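PDB 5IL6: polyketide synthase/nonribosomal peptide synthetase hybrid RzxB from Pseudomonas fluorescens, which probably dehydrates beta-hydroxyacyl thioester intermediates during rhizoxin assembly, through the dehydratase domain of a trans-AT polyketide synthase modelled here. Local coordinates for residues Q159-A163 against M164-Y168; E42-N46 against G47-L51; N20-L24 against R25-Y29; F89-D92 against A93-G97. All blocks are in the same frame, centred on the assembly; numbering follows the deposited sequence. Where two conformers were deposited one is given.

Overall arrangement
Contacts 1 and 2 come from the two different hotdog-family regions of the chain and join at a small antiparallel sheet, their centres about 10 Å apart; E167 N lies 2.9 Å from R44 O, a probable hydrogen bond. Here Y168 packs on H43, the histidine that by family sequence motif probably marks the active site. Contact 4 also touches contact 2, their centres about 13 Å apart: L51 N probably bonds F89 O (2.9 Å) and S90 OG reaches A49 O. Contact 3 is remote, its centre about 30 Å from that of contact 2 and 38 Å from that of contact 1, on the opposite side of the chain's centre from contact 1.

Contact 1. Residues Q159-A163 against M164-Y168; sequences QRFAA and MGIEY
The rings of F161 and Y168 make a T-shaped pair: the edge of Y168 points at the face of F161, with the planes 88° apart and the centroids separated by 5.8 Å. Y168 OH sits over the middle of that face, while Y168 CE2 comes to 4.1 Å from F161 CG. Two more side chains meet the F161 ring obliquely. I166 CD1 approaches F161 CD1 at 4.2 Å, and M164 SD lies 4.1 Å from the same CD1 in a Met-aromatic contact. M164 can run alongside F161 because its CG is tucked between the backbone N and the carbonyl carbon (chi1 67°).

Beneath the side chains the helix closes in a Schellman motif. I166 N reaches back to F161 O (2.9 Å, nearly straight at 164°), and G165 N to A162 O (3.1 Å), with G165 taking the positive phi that the motif needs. F161 O also receives weak bonds from M164 N and G165 N.

The turn thus passes helix 154-164 directly into strand 166-168, which pairs with strand 43-45 through E167 and R44. Helix 204-212 lies against the rings, Q212 touching both F161 and Y168 and D208 touching Y168.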
loop_
_atom_site.group_PDB
_atom_site.type_symbol
_atom_site.label_atom_id
_atom_site.label_comp_id
_atom_site.label_asym_id
_atom_site.label_seq_id
_atom_site.Cartn_x
_atom_site.Cartn_y
_atom_site.Cartn_z
ATOM N N GLN A 159 -3.581 4.129 -19.013
ATOM C CA GLN A 159 -4.213 3.371 -20.089
ATOM C C GLN A 159 -3.779 1.913 -20.054
ATOM O O GLN A 159 -4.563 1.013 -20.377
ATOM C CB GLN A 159 -3.883 3.994 -21.448
ATOM C CG GLN A 159 -3.377 2.999 -22.495
ATOM C CD GLN A 159 -3.314 3.587 -23.891
ATOM O OE1 GLN A 159 -3.946 3.079 -24.819
ATOM N NE2 GLN A 159 -2.553 4.660 -24.052
ATOM N N ARG A 160 -2.528 1.655 -19.664
ATOM C CA ARG A 160 -2.076 0.272 -19.544
ATOM C C ARG A 160 -2.748 -0.421 -18.366
ATOM O O ARG A 160 -3.182 -1.573 -18.486
ATOM C CB ARG A 160 -0.552 0.221 -19.407
ATOM C CG ARG A 160 0.040 -1.182 -19.553
ATOM C CD ARG A 160 -0.284 -1.802 -20.908
ATOM N NE ARG A 160 0.094 -0.926 -22.016
ATOM C CZ ARG A 160 1.256 -0.972 -22.660
ATOM N NH1 ARG A 160 2.182 -1.863 -22.327
ATOM N NH2 ARG A 160 1.494 -0.123 -23.650
ATOM N N PHE A 161 -2.830 0.255 -17.215
ATOM C CA PHE A 161 -3.588 -0.290 -16.092
ATOM C C PHE A 161 -5.023 -0.581 -16.503
ATOM O O PHE A 161 -5.578 -1.635 -16.169
ATOM C CB PHE A 161 -3.569 0.681 -14.909
ATOM C CG PHE A 161 -2.301 0.644 -14.105
ATOM C CD1 PHE A 161 -1.893 -0.523 -13.479
ATOM C CD2 PHE A 161 -1.526 1.782 -13.956
ATOM C CE1 PHE A 161 -0.730 -0.557 -12.733
ATOM C CE2 PHE A 161 -0.363 1.754 -13.212
ATOM C CZ PHE A 161 0.034 0.583 -12.598
ATOM N N ALA A 162 -5.649 0.354 -17.219
ATOM C CA ALA A 162 -7.032 0.164 -17.636
ATOM C C ALA A 162 -7.156 -1.017 -18.588
ATOM O O ALA A 162 -8.145 -1.758 -18.542
ATOM C CB ALA A 162 -7.561 1.443 -18.289
ATOM N N ALA A 163 -6.162 -1.207 -19.461
ATOM C CA ALA A 163 -6.197 -2.336 -20.384
ATOM C C ALA A 163 -6.113 -3.674 -19.659
ATOM O O ALA A 163 -6.628 -4.678 -20.165
ATOM C CB ALA A 163 -5.059 -2.216 -21.400
ATOM N N MET A 164 -5.477 -3.720 -18.489
ATOM C CA MET A 164 -5.416 -4.958 -17.723
ATOM C C MET A 164 -6.603 -5.124 -16.780
ATOM O O MET A 164 -6.745 -6.191 -16.172
ATOM C CB MET A 164 -4.096 -5.059 -16.945
ATOM C CG MET A 164 -3.892 -4.069 -15.816
ATOM S SD MET A 164 -2.359 -4.374 -14.898
ATOM C CE MET A 164 -1.159 -4.540 -16.216
ATOM N N GLY A 165 -7.442 -4.101 -16.638
ATOM C CA GLY A 165 -8.646 -4.194 -15.837
ATOM C C GLY A 165 -8.702 -3.321 -14.599
ATOM O O GLY A 165 -9.616 -3.501 -13.785
ATOM N N ILE A 166 -7.773 -2.386 -14.425
ATOM C CA ILE A 166 -7.704 -1.557 -13.225
ATOM C C ILE A 166 -8.027 -0.122 -13.617
ATOM O O ILE A 166 -7.335 0.471 -14.454
ATOM C CB ILE A 166 -6.325 -1.643 -12.551
ATOM C CG1 ILE A 166 -5.987 -3.097 -12.204
ATOM C CG2 ILE A 166 -6.298 -0.775 -11.293
ATOM C CD1 ILE A 166 -4.558 -3.297 -11.741
ATOM N N GLU A 167 -9.073 0.434 -13.009
ATOM C CA GLU A 167 -9.509 1.800 -13.268
ATOM C C GLU A 167 -9.534 2.573 -11.959
ATOM O O GLU A 167 -10.052 2.079 -10.953
ATOM C CB GLU A 167 -10.890 1.814 -13.930
ATOM C CG GLU A 167 -10.939 1.025 -15.228
ATOM C CD GLU A 167 -11.513 1.825 -16.378
ATOM O OE1 GLU A 167 -12.565 1.424 -16.915
ATOM O OE2 GLU A 167 -10.912 2.859 -16.739
ATOM N N TYR A 168 -8.982 3.782 -11.976
ATOM C CA TYR A 168 -8.849 4.600 -10.778
ATOM C C TYR A 168 -9.733 5.835 -10.873
ATOM O O TYR A 168 -9.817 6.472 -11.928
ATOM C CB TYR A 168 -7.400 5.046 -10.572
ATOM C CG TYR A 168 -6.404 3.923 -10.426
ATOM C CD1 TYR A 168 -6.249 3.252 -9.220
ATOM C CD2 TYR A 168 -5.600 3.549 -11.492
ATOM C CE1 TYR A 168 -5.330 2.230 -9.089
ATOM C CE2 TYR A 168 -4.681 2.531 -11.370
ATOM C CZ TYR A 168 -4.547 1.876 -10.168
ATOM O OH TYR A 168 -3.629 0.860 -10.046
#

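Contact 2. Residues E42-N46 against G47-L51; sequences EHRVN and GQAVL
Backbone bonds tie V45 to Q48 in both directions: V45 N donates to Q48 O (2.8 Å) and Q48 N to V45 O, closing a tight hairpin. R44 and A49 follow as a non-hydrogen-bonded pair, and beyond them V50 N gives a nearly linear bond (174°) to H43 O at 3.0 Å. At the tip N46 and G47 both have positive phi; a side chain on G47 would run into N46 O.

Two side chains add bonds to carbonyls of the returning chain. The H43 imidazole, its CG anti to the backbone N (chi1 -175°), turns ND1 onto V50 O at 3.0 Å, with the oxygen somewhat tilted from the ring plane. This second bond between H43 and V50 fixes the rotation of the ring. The extended R44 chain stands across the strand direction on A49's side, and NH1 meets G47 O, 2.9 Å away and close to the guanidinium plane, while A49 CB covers one guanidinium face off-centre.

Nonpolar contact is modest: V45 CB lies 4.3 Å from V50 CG2, and loop residue L228 also touches V45.

Water completes the turn. One molecule accepts from G47 N and gives a weak bond to R44 O; another donates to V45 O and to Q48 OE1 at 2.9 Å.

This is a two-residue beta hairpin with a type I' turn, whose Asn-Gly pair is a classic sequence for that turn. H43 through G47 also match the HxxxG opening of the motif that carries the active-site histidine in polyketide synthase dehydratases, consistent with that role for H43.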
loop_
_atom_site.group_PDB
_atom_site.type_symbol
_atom_site.label_atom_id
_atom_site.label_comp_id
_atom_site.label_asym_id
_atom_site.label_seq_id
_atom_site.Cartn_x
_atom_site.Cartn_y
_atom_site.Cartn_z
ATOM N N GLU A 42 -12.778 4.201 -5.701
ATOM C CA GLU A 42 -11.843 4.758 -6.667
ATOM C C GLU A 42 -10.752 3.770 -7.057
ATOM O O GLU A 42 -9.769 4.168 -7.689
ATOM C CB GLU A 42 -11.224 6.041 -6.108
ATOM C CG GLU A 42 -12.260 7.112 -5.800
ATOM C CD GLU A 42 -11.643 8.462 -5.508
ATOM O OE1 GLU A 42 -10.783 8.536 -4.610
ATOM O OE2 GLU A 42 -12.018 9.449 -6.178
ATOM N N HIS A 43 -10.910 2.495 -6.698
ATOM C CA HIS A 43 -9.958 1.435 -7.034
ATOM C C HIS A 43 -10.769 0.240 -7.533
ATOM O O HIS A 43 -11.130 -0.641 -6.750
ATOM C CB HIS A 43 -9.104 1.080 -5.821
ATOM C CG HIS A 43 -8.017 0.093 -6.111
ATOM N ND1 HIS A 43 -8.212 -1.270 -6.045
ATOM C CD2 HIS A 43 -6.721 0.272 -6.458
ATOM C CE1 HIS A 43 -7.084 -1.888 -6.346
ATOM N NE2 HIS A 43 -6.163 -0.975 -6.598
ATOM N N ARG A 44 -11.049 0.206 -8.833
ATOM C CA ARG A 44 -11.916 -0.810 -9.415
ATOM C C ARG A 44 -11.094 -1.786 -10.242
ATOM O O ARG A 44 -10.339 -1.377 -11.130
ATOM C CB ARG A 44 -13.009 -0.173 -10.276
ATOM C CG ARG A 44 -14.052 0.577 -9.457
ATOM C CD ARG A 44 -15.254 0.996 -10.296
ATOM N NE ARG A 44 -16.334 1.525 -9.461
ATOM C CZ ARG A 44 -17.329 0.801 -8.955
ATOM N NH1 ARG A 44 -17.406 -0.502 -9.192
ATOM N NH2 ARG A 44 -18.260 1.384 -8.209
ATOM N N VAL A 45 -11.251 -3.075 -9.950
ATOM C CA VAL A 45 -10.542 -4.143 -10.643
ATOM C C VAL A 45 -11.582 -5.012 -11.333
ATOM O O VAL A 45 -12.450 -5.597 -10.672
ATOM C CB VAL A 45 -9.679 -4.974 -9.680
ATOM C CG1 VAL A 45 -8.981 -6.106 -10.428
ATOM C CG2 VAL A 45 -8.665 -4.082 -8.972
ATOM N N ASN A 46 -11.498 -5.094 -12.659
ATOM C CA ASN A 46 -12.480 -5.824 -13.458
ATOM C C ASN A 46 -13.896 -5.355 -13.131
ATOM O O ASN A 46 -14.843 -6.143 -13.085
ATOM C CB ASN A 46 -12.336 -7.334 -13.256
ATOM C CG ASN A 46 -11.040 -7.879 -13.829
ATOM O OD1 ASN A 46 -10.525 -7.370 -14.826
ATOM N ND2 ASN A 46 -10.507 -8.919 -13.200
ATOM N N GLY A 47 -14.038 -4.048 -12.902
ATOM C CA GLY A 47 -15.329 -3.431 -12.687
ATOM C C GLY A 47 -15.817 -3.413 -11.252
ATOM O O GLY A 47 -16.808 -2.727 -10.966
ATOM N N GLN A 48 -15.160 -4.125 -10.342
ATOM C CA GLN A 48 -15.589 -4.193 -8.951
ATOM C C GLN A 48 -14.739 -3.273 -8.090
ATOM O O GLN A 48 -13.515 -3.222 -8.237
ATOM C CB GLN A 48 -15.490 -5.618 -8.406
ATOM C CG GLN A 48 -16.358 -6.631 -9.120
ATOM C CD GLN A 48 -16.316 -7.991 -8.454
ATOM O OE1 GLN A 48 -15.375 -8.761 -8.644
ATOM N NE2 GLN A 48 -17.340 -8.292 -7.663
ATOM N N ALA A 49 -15.395 -2.555 -7.182
ATOM C CA ALA A 49 -14.676 -1.773 -6.186
ATOM C C ALA A 49 -13.973 -2.721 -5.225
ATOM O O ALA A 49 -14.624 -3.509 -4.530
ATOM C CB ALA A 49 -15.636 -0.853 -5.435
ATOM N N VAL A 50 -12.646 -2.656 -5.198
ATOM C CA VAL A 50 -11.824 -3.568 -4.413
ATOM C C VAL A 50 -10.880 -2.742 -3.557
ATOM O O VAL A 50 -10.320 -1.740 -4.019
ATOM C CB VAL A 50 -11.036 -4.542 -5.314
ATOM C CG1 VAL A 50 -10.112 -5.418 -4.490
ATOM C CG2 VAL A 50 -11.991 -5.401 -6.133
ATOM N N LEU A 51 -10.703 -3.160 -2.307
ATOM C CA LEU A 51 -9.822 -2.442 -1.400
ATOM C C LEU A 51 -8.394 -2.490 -1.924
ATOM O O LEU A 51 -7.848 -3.571 -2.168
ATOM C CB LEU A 51 -9.899 -3.051 -0.000
ATOM C CG LEU A 51 -9.354 -2.205 1.152
ATOM C CD1 LEU A 51 -10.056 -0.849 1.241
ATOM C CD2 LEU A 51 -9.480 -2.962 2.470
HETATM O O HOH W 1 -12.331 -1.916 -13.368
HETATM O O HOH W 2 -12.622 -7.911 -9.159
#

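Contact 3. Residues N20-L24 against R25-Y29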
loop_
_atom_site.group_PDB
_atom_site.type_symbol
_atom_site.label_atom_id
_atom_site.label_comp_id
_atom_site.label_asym_id
_atom_site.label_seq_id
_atom_site.Cartn_x
_atom_site.Cartn_y
_atom_site.Cartn_z
ATOM N N ASN A 20 -12.047 -1.046 18.145
ATOM C CA ASN A 20 -11.290 -2.025 18.915
ATOM C C ASN A 20 -12.257 -3.075 19.452
ATOM O O ASN A 20 -13.155 -2.750 20.235
ATOM C CB ASN A 20 -10.555 -1.326 20.061
ATOM C CG ASN A 20 -9.572 -2.232 20.778
ATOM O OD1 ASN A 20 -9.743 -3.449 20.825
ATOM N ND2 ASN A 20 -8.537 -1.631 21.356
ATOM N N VAL A 21 -12.080 -4.326 19.026
ATOM C CA VAL A 21 -12.955 -5.413 19.460
ATOM C C VAL A 21 -12.140 -6.496 20.160
ATOM O O VAL A 21 -12.495 -7.679 20.117
ATOM C CB VAL A 21 -13.746 -5.995 18.272
ATOM C CG1 VAL A 21 -14.657 -4.933 17.671
ATOM C CG2 VAL A 21 -12.804 -6.552 17.212
ATOM N N SER A 22 -11.052 -6.098 20.817
ATOM C CA SER A 22 -10.203 -7.052 21.517
ATOM C C SER A 22 -10.974 -7.759 22.628
ATOM O O SER A 22 -11.873 -7.189 23.254
ATOM C CB SER A 22 -8.987 -6.341 22.113
ATOM O OG SER A 22 -8.280 -5.612 21.122
ATOM N N ASP A 23 -10.612 -9.016 22.873
ATOM C CA ASP A 23 -11.185 -9.787 23.968
ATOM C C ASP A 23 -10.157 -10.828 24.408
ATOM O O ASP A 23 -8.980 -10.756 24.041
ATOM C CB ASP A 23 -12.527 -10.406 23.550
ATOM C CG ASP A 23 -12.413 -11.281 22.317
ATOM O OD1 ASP A 23 -11.320 -11.833 22.067
ATOM O OD2 ASP A 23 -13.425 -11.417 21.599
ATOM N N LEU A 24 -10.606 -11.809 25.193
ATOM C CA LEU A 24 -9.691 -12.802 25.744
ATOM C C LEU A 24 -8.982 -13.604 24.662
ATOM O O LEU A 24 -7.899 -14.143 24.916
ATOM C CB LEU A 24 -10.443 -13.737 26.693
ATOM C CG LEU A 24 -10.918 -13.058 27.980
ATOM C CD1 LEU A 24 -11.938 -13.905 28.725
ATOM C CD2 LEU A 24 -9.727 -12.748 28.881
ATOM N N ARG A 25 -9.565 -13.700 23.466
ATOM C CA ARG A 25 -8.893 -14.379 22.364
ATOM C C ARG A 25 -7.682 -13.600 21.867
ATOM O O ARG A 25 -6.805 -14.186 21.225
ATOM C CB ARG A 25 -9.882 -14.611 21.220
ATOM C CG ARG A 25 -10.901 -15.701 21.521
ATOM C CD ARG A 25 -12.031 -15.729 20.507
ATOM N NE ARG A 25 -12.761 -14.462 20.484
ATOM C CZ ARG A 25 -13.684 -14.141 19.584
ATOM N NH1 ARG A 25 -14.011 -14.994 18.621
ATOM N NH2 ARG A 25 -14.288 -12.963 19.651
ATOM N N GLY A 26 -7.616 -12.299 22.147
ATOM C CA GLY A 26 -6.476 -11.493 21.754
ATOM C C GLY A 26 -6.875 -10.140 21.202
ATOM O O GLY A 26 -8.064 -9.835 21.076
ATOM N N LEU A 27 -5.884 -9.317 20.869
ATOM C CA LEU A 27 -6.163 -8.005 20.302
ATOM C C LEU A 27 -6.769 -8.150 18.913
ATOM O O LEU A 27 -6.330 -8.975 18.106
ATOM C CB LEU A 27 -4.884 -7.172 20.239
ATOM C CG LEU A 27 -4.252 -6.848 21.595
ATOM C CD1 LEU A 27 -2.973 -6.054 21.407
ATOM C CD2 LEU A 27 -5.223 -6.099 22.508
ATOM N N ARG A 28 -7.802 -7.355 18.644
ATOM C CA ARG A 28 -8.535 -7.470 17.393
ATOM C C ARG A 28 -9.235 -6.152 17.101
ATOM O O ARG A 28 -9.662 -5.445 18.018
ATOM C CB ARG A 28 -9.543 -8.617 17.460
ATOM C CG ARG A 28 -10.247 -8.928 16.153
ATOM C CD ARG A 28 -11.062 -10.200 16.286
ATOM N NE ARG A 28 -11.865 -10.167 17.509
ATOM C CZ ARG A 28 -13.193 -10.195 17.568
ATOM N NH1 ARG A 28 -13.931 -10.282 16.468
ATOM N NH2 ARG A 28 -13.789 -10.150 18.750
ATOM N N TYR A 29 -9.373 -5.852 15.812
ATOM C CA TYR A 29 -9.934 -4.590 15.356
ATOM C C TYR A 29 -10.904 -4.858 14.215
ATOM O O TYR A 29 -10.805 -5.871 13.519
ATOM C CB TYR A 29 -8.824 -3.627 14.910
ATOM C CG TYR A 29 -7.723 -3.490 15.934
ATOM C CD1 TYR A 29 -6.669 -4.395 15.974
ATOM C CD2 TYR A 29 -7.745 -2.472 16.874
ATOM C CE1 TYR A 29 -5.666 -4.284 16.914
ATOM C CE2 TYR A 29 -6.745 -2.352 17.822
ATOM C CZ TYR A 29 -5.708 -3.263 17.835
ATOM O OH TYR A 29 -4.706 -3.155 18.772
HETATM O O HOH W 3 -10.320 -11.190 19.699
#
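N20 meets Y29 as its ND2 comes to 4.0 Å from CE2 of the ring, amide and ring planes 42° apart. Its OD1 takes two bonds, from S22 N and from S22 OG, the first closing an Asx turn. At V21 the backbone N donates to R28 O (2.8 Å), and CG2 rests over the centre of the R28 guanidinium, 3.6 Å above its plane. S22 OG has a double task: it donates to N20 OD1 and accepts from R28 N at 3.1 Å. D23 then pairs with G26 through backbone bonds in both directions, making a type I beta turn that closes the hairpin leading into strand 27-32.

The D23 carboxylate gathers the two arginines, because CG sits between its own backbone N and carbonyl carbon (chi1 57°) and swings it toward them. OD2 offers its syn lone pair to R25 NH2 in a short, straight salt bridge (2.6 Å, 170°), with R28 NH2 bonding it weakly at 3.1 Å. With an alanine here, both guanidinium groups would probably lose their shared counter-charge and R25 would be free to swing. OD1 accepts from R25 N and from a water that also donates to G26 O and accepts from R28 NE.

Contact 4. Residues F89-D92 against A93-G97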
loop_
_atom_site.group_PDB
_atom_site.type_symbol
_atom_site.label_atom_id
_atom_site.label_comp_id
_atom_site.label_asym_id
_atom_site.label_seq_id
_atom_site.Cartn_x
_atom_site.Cartn_y
_atom_site.Cartn_z
ATOM N N PHE A 89 -10.449 -7.793 -1.335
ATOM C CA PHE A 89 -11.601 -7.560 -0.478
ATOM C C PHE A 89 -12.570 -6.614 -1.173
ATOM O O PHE A 89 -12.183 -5.518 -1.596
ATOM C CB PHE A 89 -11.191 -6.980 0.875
ATOM C CG PHE A 89 -12.364 -6.586 1.727
ATOM C CD1 PHE A 89 -13.057 -7.538 2.454
ATOM C CD2 PHE A 89 -12.787 -5.267 1.782
ATOM C CE1 PHE A 89 -14.146 -7.180 3.233
ATOM C CE2 PHE A 89 -13.874 -4.903 2.557
ATOM C CZ PHE A 89 -14.553 -5.861 3.284
ATOM N N SER A 90 -13.821 -7.045 -1.289
ATOM C CA SER A 90 -14.910 -6.199 -1.750
ATOM C C SER A 90 -16.053 -6.285 -0.753
ATOM O O SER A 90 -16.222 -7.293 -0.059
ATOM C CB SER A 90 -15.403 -6.606 -3.149
ATOM O OG SER A 90 -14.410 -6.370 -4.132
ATOM N N VAL A 91 -16.827 -5.210 -0.679
ATOM C CA VAL A 91 -17.987 -5.155 0.202
ATOM C C VAL A 91 -19.151 -5.880 -0.459
ATOM O O VAL A 91 -19.502 -5.596 -1.610
ATOM C CB VAL A 91 -18.354 -3.699 0.522
ATOM C CG1 VAL A 91 -19.639 -3.631 1.349
ATOM C CG2 VAL A 91 -17.204 -3.009 1.252
ATOM N N ASP A 92 -19.749 -6.823 0.265
ATOM C CA ASP A 92 -20.955 -7.487 -0.208
ATOM C C ASP A 92 -21.854 -7.791 0.981
ATOM O O ASP A 92 -21.476 -7.603 2.141
ATOM C CB ASP A 92 -20.626 -8.763 -0.997
ATOM C CG ASP A 92 -19.837 -9.776 -0.187
ATOM O OD1 ASP A 92 -20.117 -9.936 1.019
ATOM O OD2 ASP A 92 -18.944 -10.430 -0.768
ATOM N N ALA A 93 -23.062 -8.271 0.674
ATOM C CA ALA A 93 -24.024 -8.594 1.722
ATOM C C ALA A 93 -23.487 -9.656 2.672
ATOM O O ALA A 93 -23.858 -9.681 3.850
ATOM C CB ALA A 93 -25.340 -9.058 1.096
ATOM N N ALA A 94 -22.626 -10.548 2.182
ATOM C CA ALA A 94 -22.122 -11.637 3.014
ATOM C C ALA A 94 -21.265 -11.122 4.162
ATOM O O ALA A 94 -21.463 -11.506 5.321
ATOM C CB ALA A 94 -21.311 -12.593 2.156
ATOM N N ASN A 95 -20.307 -10.252 3.861
ATOM C CA ASN A 95 -19.411 -9.740 4.883
ATOM C C ASN A 95 -19.915 -8.456 5.517
ATOM O O ASN A 95 -19.338 -8.014 6.514
ATOM C CB ASN A 95 -18.007 -9.516 4.301
ATOM C CG ASN A 95 -17.995 -8.563 3.115
ATOM O OD1 ASN A 95 -18.790 -7.623 3.040
ATOM N ND2 ASN A 95 -17.077 -8.798 2.185
ATOM N N ASN A 96 -20.970 -7.853 4.969
ATOM C CA ASN A 96 -21.538 -6.632 5.529
ATOM C C ASN A 96 -20.491 -5.524 5.581
ATOM O O ASN A 96 -20.582 -4.599 6.395
ATOM C CB ASN A 96 -22.127 -6.888 6.918
ATOM C CG ASN A 96 -22.943 -5.724 7.436
ATOM O OD1 ASN A 96 -23.706 -5.105 6.696
ATOM N ND2 ASN A 96 -22.784 -5.417 8.718
ATOM N N GLY A 97 -19.491 -5.613 4.707
ATOM C CA GLY A 97 -18.421 -4.639 4.682
ATOM C C GLY A 97 -17.432 -4.756 5.816
ATOM O O GLY A 97 -16.596 -3.863 5.981
#
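From D92 the chain bends through A93, A94 and N95, which have helical phi/psi without the regular bonds, and folds back so that V91 CA and G97 CA come within 4.5 Å; N96 N donates to D92 O across the bend.

N95 does most of the holding, through both ends of its amide. ND2 gives a bond to S90 O (2.8 Å) that lies in the carbonyl plane and in the plane of the amide as well. OD1 accepts twice: D92 N approaches almost straight (3.0 Å, 173°), and G97 N comes in at 2.7 Å from the opposite face of the amide plane. With CG held between the backbone N and the carbonyl carbon (chi1 58°), the amide is folded back over its own chain, where those donors and the S90 carbonyl can reach it. The bond from G97 N closes an Asx turn within the loop that links strand 77-85 to strand 98-105. A leucine in its place would probably leave D92 N, G97 N and S90 O without their partners and loosen the tie between S90-D92 and G97.

D92 returns the grip: its OD1 accepts from N95 N at 2.9 Å, met nearly head-on. The carboxylate and the N95 amide lie almost parallel, 15° apart.

Around this polar knot, V91 CG1 packs on G97 CA at 3.7 Å. F89 CE1 comes to 3.5 Å from N95 ND2, and G97 O lies near the plane of the ring at its CZ edge. H127 makes an edge-to-face pair with F89, and F33 touches both F89 and V91.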